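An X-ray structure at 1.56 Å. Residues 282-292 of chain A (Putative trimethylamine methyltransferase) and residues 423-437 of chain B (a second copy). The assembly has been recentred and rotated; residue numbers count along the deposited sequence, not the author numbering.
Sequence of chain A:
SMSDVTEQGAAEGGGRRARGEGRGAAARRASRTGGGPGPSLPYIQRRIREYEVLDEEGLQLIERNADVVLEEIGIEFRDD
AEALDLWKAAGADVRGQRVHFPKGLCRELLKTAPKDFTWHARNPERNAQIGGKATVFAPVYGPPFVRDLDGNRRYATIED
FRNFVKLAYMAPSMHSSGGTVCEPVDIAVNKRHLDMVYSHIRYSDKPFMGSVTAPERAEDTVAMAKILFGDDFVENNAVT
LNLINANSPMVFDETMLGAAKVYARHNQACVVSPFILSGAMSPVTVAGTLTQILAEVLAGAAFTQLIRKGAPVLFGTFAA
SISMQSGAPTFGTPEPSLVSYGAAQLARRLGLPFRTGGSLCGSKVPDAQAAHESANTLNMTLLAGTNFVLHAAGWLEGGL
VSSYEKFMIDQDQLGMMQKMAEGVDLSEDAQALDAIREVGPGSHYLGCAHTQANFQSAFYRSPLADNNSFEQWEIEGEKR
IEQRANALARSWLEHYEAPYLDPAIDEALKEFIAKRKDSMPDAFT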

# COMPACT_ATOMS: atom_id res chain seq x y z
N SER A 282 24.96 -0.41 -2.08
CA SER A 282 24.87 1.04 -2.18
C SER A 282 24.92 1.58 -0.75
O SER A 282 24.84 0.80 0.22
CB SER A 282 23.55 1.45 -2.82
OG SER A 282 22.48 1.27 -1.92
N PRO A 283 25.04 2.92 -0.59
CA PRO A 283 24.99 3.48 0.75
C PRO A 283 23.70 3.13 1.47
O PRO A 283 22.67 2.84 0.82
CB PRO A 283 25.07 4.98 0.52
CG PRO A 283 25.71 5.11 -0.83
CD PRO A 283 25.20 3.96 -1.62
N VAL A 284 23.75 3.16 2.79
CA VAL A 284 22.59 2.77 3.59
C VAL A 284 21.47 3.81 3.49
O VAL A 284 20.29 3.50 3.73
CB VAL A 284 23.01 2.52 5.05
CG1 VAL A 284 23.24 3.82 5.79
CG2 VAL A 284 21.99 1.62 5.73
N THR A 285 21.80 5.03 3.09
CA THR A 285 20.79 6.09 3.00
C THR A 285 20.08 6.19 1.63
O THR A 285 20.62 5.78 0.59
CB THR A 285 21.43 7.44 3.31
OG1 THR A 285 22.49 7.63 2.38
CG2 THR A 285 21.96 7.49 4.72
N VAL A 286 18.89 6.77 1.66
CA VAL A 286 18.05 6.93 0.47
C VAL A 286 18.76 7.83 -0.54
O VAL A 286 18.92 7.45 -1.71
CB VAL A 286 16.66 7.48 0.83
CG1 VAL A 286 15.86 7.83 -0.43
CG2 VAL A 286 15.96 6.43 1.66
N ALA A 287 19.22 9.00 -0.09
CA ALA A 287 19.86 9.91 -1.00
C ALA A 287 21.14 9.34 -1.65
O ALA A 287 21.35 9.52 -2.85
CB ALA A 287 20.17 11.22 -0.35
N GLY A 288 21.96 8.64 -0.87
CA GLY A 288 23.16 8.04 -1.43
C GLY A 288 22.86 6.93 -2.41
O GLY A 288 23.54 6.81 -3.44
N THR A 289 21.85 6.13 -2.09
CA THR A 289 21.40 5.07 -2.96
C THR A 289 20.90 5.66 -4.30
O THR A 289 21.27 5.17 -5.35
CB THR A 289 20.31 4.23 -2.29
OG1 THR A 289 20.89 3.50 -1.19
CG2 THR A 289 19.65 3.24 -3.23
N LEU A 290 20.06 6.69 -4.23
CA LEU A 290 19.57 7.33 -5.45
C LEU A 290 20.68 7.88 -6.33
O LEU A 290 20.62 7.83 -7.54
CB LEU A 290 18.61 8.47 -5.16
CG LEU A 290 17.22 8.03 -4.78
CD1 LEU A 290 16.42 9.22 -4.32
CD2 LEU A 290 16.52 7.31 -5.94
N THR A 291 21.68 8.52 -5.71
CA THR A 291 22.78 9.06 -6.45
C THR A 291 23.51 7.95 -7.20
O THR A 291 23.86 8.08 -8.38
CB THR A 291 23.74 9.76 -5.45
OG1 THR A 291 23.00 10.81 -4.83
CG2 THR A 291 24.92 10.29 -6.13
N GLN A 292 23.79 6.85 -6.50
CA GLN A 292 24.49 5.73 -7.15
C GLN A 292 23.66 5.12 -8.28
O GLN A 292 24.16 4.81 -9.35
CB GLN A 292 24.87 4.67 -6.15
CG GLN A 292 25.93 3.72 -6.68
CD GLN A 292 26.10 2.58 -5.70
OE1 GLN A 292 26.63 2.78 -4.63
NE2 GLN A 292 25.62 1.38 -6.04
N GLY B 423 9.96 11.08 5.35
CA GLY B 423 10.41 11.40 3.98
C GLY B 423 11.92 11.20 3.82
O GLY B 423 12.55 10.45 4.58
N VAL B 424 12.49 11.91 2.86
CA VAL B 424 13.89 11.66 2.45
C VAL B 424 14.82 12.65 3.11
O VAL B 424 14.64 13.87 2.94
CB VAL B 424 14.06 11.77 0.93
CG1 VAL B 424 15.52 11.51 0.52
CG2 VAL B 424 13.14 10.79 0.24
N ASP B 425 15.82 12.14 3.81
CA ASP B 425 16.86 12.97 4.41
C ASP B 425 17.84 13.43 3.33
O ASP B 425 18.39 12.60 2.60
CB ASP B 425 17.62 12.12 5.44
CG ASP B 425 18.57 12.93 6.33
OD1 ASP B 425 18.84 14.12 6.09
OD2 ASP B 425 19.05 12.32 7.32
N LEU B 426 18.07 14.72 3.26
CA LEU B 426 18.98 15.25 2.24
C LEU B 426 20.17 15.98 2.88
O LEU B 426 20.82 16.79 2.20
CB LEU B 426 18.20 16.14 1.27
CG LEU B 426 17.20 15.38 0.38
CD1 LEU B 426 16.36 16.37 -0.37
CD2 LEU B 426 17.87 14.44 -0.60
N SER B 427 20.50 15.62 4.12
CA SER B 427 21.68 16.18 4.78
C SER B 427 22.96 15.75 4.04
O SER B 427 22.95 14.79 3.25
CB SER B 427 21.76 15.70 6.21
OG SER B 427 22.05 14.31 6.27
N GLU B 428 24.08 16.42 4.32
CA GLU B 428 25.37 16.05 3.71
C GLU B 428 25.74 14.61 4.07
O GLU B 428 26.20 13.83 3.21
CB GLU B 428 26.49 17.07 4.10
CG GLU B 428 26.53 18.26 3.18
N ASP B 429 25.52 14.21 5.32
CA ASP B 429 25.76 12.85 5.67
C ASP B 429 24.86 11.88 4.86
O ASP B 429 25.36 10.86 4.40
CB ASP B 429 25.59 12.58 7.16
CG ASP B 429 26.12 11.22 7.54
OD1 ASP B 429 27.37 11.05 7.56
OD2 ASP B 429 25.30 10.30 7.75
N ALA B 430 23.58 12.19 4.70
CA ALA B 430 22.66 11.34 3.93
C ALA B 430 23.06 11.25 2.45
O ALA B 430 22.88 10.20 1.80
CB ALA B 430 21.23 11.83 4.09
N GLN B 431 23.61 12.33 1.91
CA GLN B 431 24.09 12.32 0.53
C GLN B 431 25.20 11.26 0.28
O GLN B 431 25.33 10.75 -0.82
CB GLN B 431 24.57 13.69 0.12
CG GLN B 431 23.44 14.69 -0.07
CD GLN B 431 23.96 16.12 -0.18
OE1 GLN B 431 24.80 16.41 -1.01
NE2 GLN B 431 23.43 17.01 0.65
N ALA B 432 25.99 10.98 1.31
CA ALA B 432 26.90 9.86 1.33
C ALA B 432 28.00 9.90 0.30
O ALA B 432 28.47 8.86 -0.12
CB ALA B 432 26.11 8.54 1.20
N LEU B 433 28.46 11.10 -0.10
CA LEU B 433 29.43 11.14 -1.18
C LEU B 433 30.77 10.56 -0.78
O LEU B 433 31.42 9.91 -1.58
CB LEU B 433 29.60 12.56 -1.71
CG LEU B 433 28.41 13.07 -2.52
CD1 LEU B 433 28.67 14.49 -3.04
CD2 LEU B 433 28.11 12.12 -3.67
N ASP B 434 31.19 10.80 0.46
CA ASP B 434 32.45 10.24 0.95
C ASP B 434 32.41 8.71 1.03
O ASP B 434 33.42 8.07 0.75
CB ASP B 434 32.82 10.86 2.31
CG ASP B 434 33.20 12.36 2.18
OD1 ASP B 434 33.77 12.75 1.12
OD2 ASP B 434 32.93 13.11 3.14
N ALA B 435 31.26 8.13 1.40
CA ALA B 435 31.08 6.67 1.40
C ALA B 435 31.17 6.11 -0.01
O ALA B 435 31.88 5.14 -0.24
CB ALA B 435 29.76 6.28 2.03
N ILE B 436 30.53 6.77 -0.98
CA ILE B 436 30.60 6.34 -2.39
C ILE B 436 32.08 6.37 -2.89
O ILE B 436 32.56 5.43 -3.54
CB ILE B 436 29.65 7.16 -3.30
CG1 ILE B 436 28.19 6.98 -2.85
CG2 ILE B 436 29.82 6.74 -4.76
CD1 ILE B 436 27.20 7.84 -3.59
N ARG B 437 32.79 7.43 -2.53
CA ARG B 437 34.21 7.56 -2.88
C ARG B 437 35.10 6.49 -2.25
O ARG B 437 35.98 5.92 -2.91
CB ARG B 437 34.74 8.90 -2.42
CG ARG B 437 34.16 10.09 -3.13
CD ARG B 437 34.80 11.37 -2.61
NE ARG B 437 34.44 12.49 -3.48
CZ ARG B 437 33.57 13.45 -3.20
NH1 ARG B 437 32.94 13.53 -2.01
NH2 ARG B 437 33.35 14.39 -4.12
O HOH W 1 18.62 9.94 2.39
O HOH W 2 24.14 12.24 -2.92

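What does B:Ile436, which has the largest covered area of any residue here, rest against? Its CA-to-CB bond points sideways, but with chi1 in m and chi2 in t the end of the side chain comes nearer to chain A. There CG1 lies 3.7 Å from CG of A:Pro283, an apolar contact, while CD1 sits 3.8 Å from the backbone O of A:Gly288 and 4.2 Å from CG2 of A:Thr291. The proline ring also meets B:Ala432, CB to CB at 3.8 Å, so it packs against two residues of chain B.

How does a residue as small as A:Ala287 come to be covered nearly as much? Its methyl points toward chain B and lands among backbone as well as side-chain atoms: CB is 3.6 Å from O of B:Ala430, 3.7 Å from O of B:Asp425 and 4.0 Å from CD2 of B:Leu426. Its amide is served by water 1, which accepts from N of A:Ala287 and donates to O of B:Asp425, both at 2.7 Å, tying the first turn of the helix to the neighbouring loop.

What fixes the polar side of the contact? A:Thr285, at the N-cap position, donates from OG1 to O of B:Ala430 at 2.7 Å, a direct hydrogen bond between the stretches. Water 2 adds a second bridge, donating to OG1 of A:Thr291 at 2.6 Å and to O of B:Gln431 at 2.8 Å; that threonine hydroxyl in turn donates to O of A:Ala287 at 2.9 Å.

Why can the backbones come so close at A:Gly288? Its CA is 4.8 Å from CA of B:Gln431 and makes a CA-H...O contact with O of that residue at 3.5 Å. An ideal CB here would clash with CB of B:Ala432, at 2.8 Å, so the absence of a side chain leaves room for that methyl.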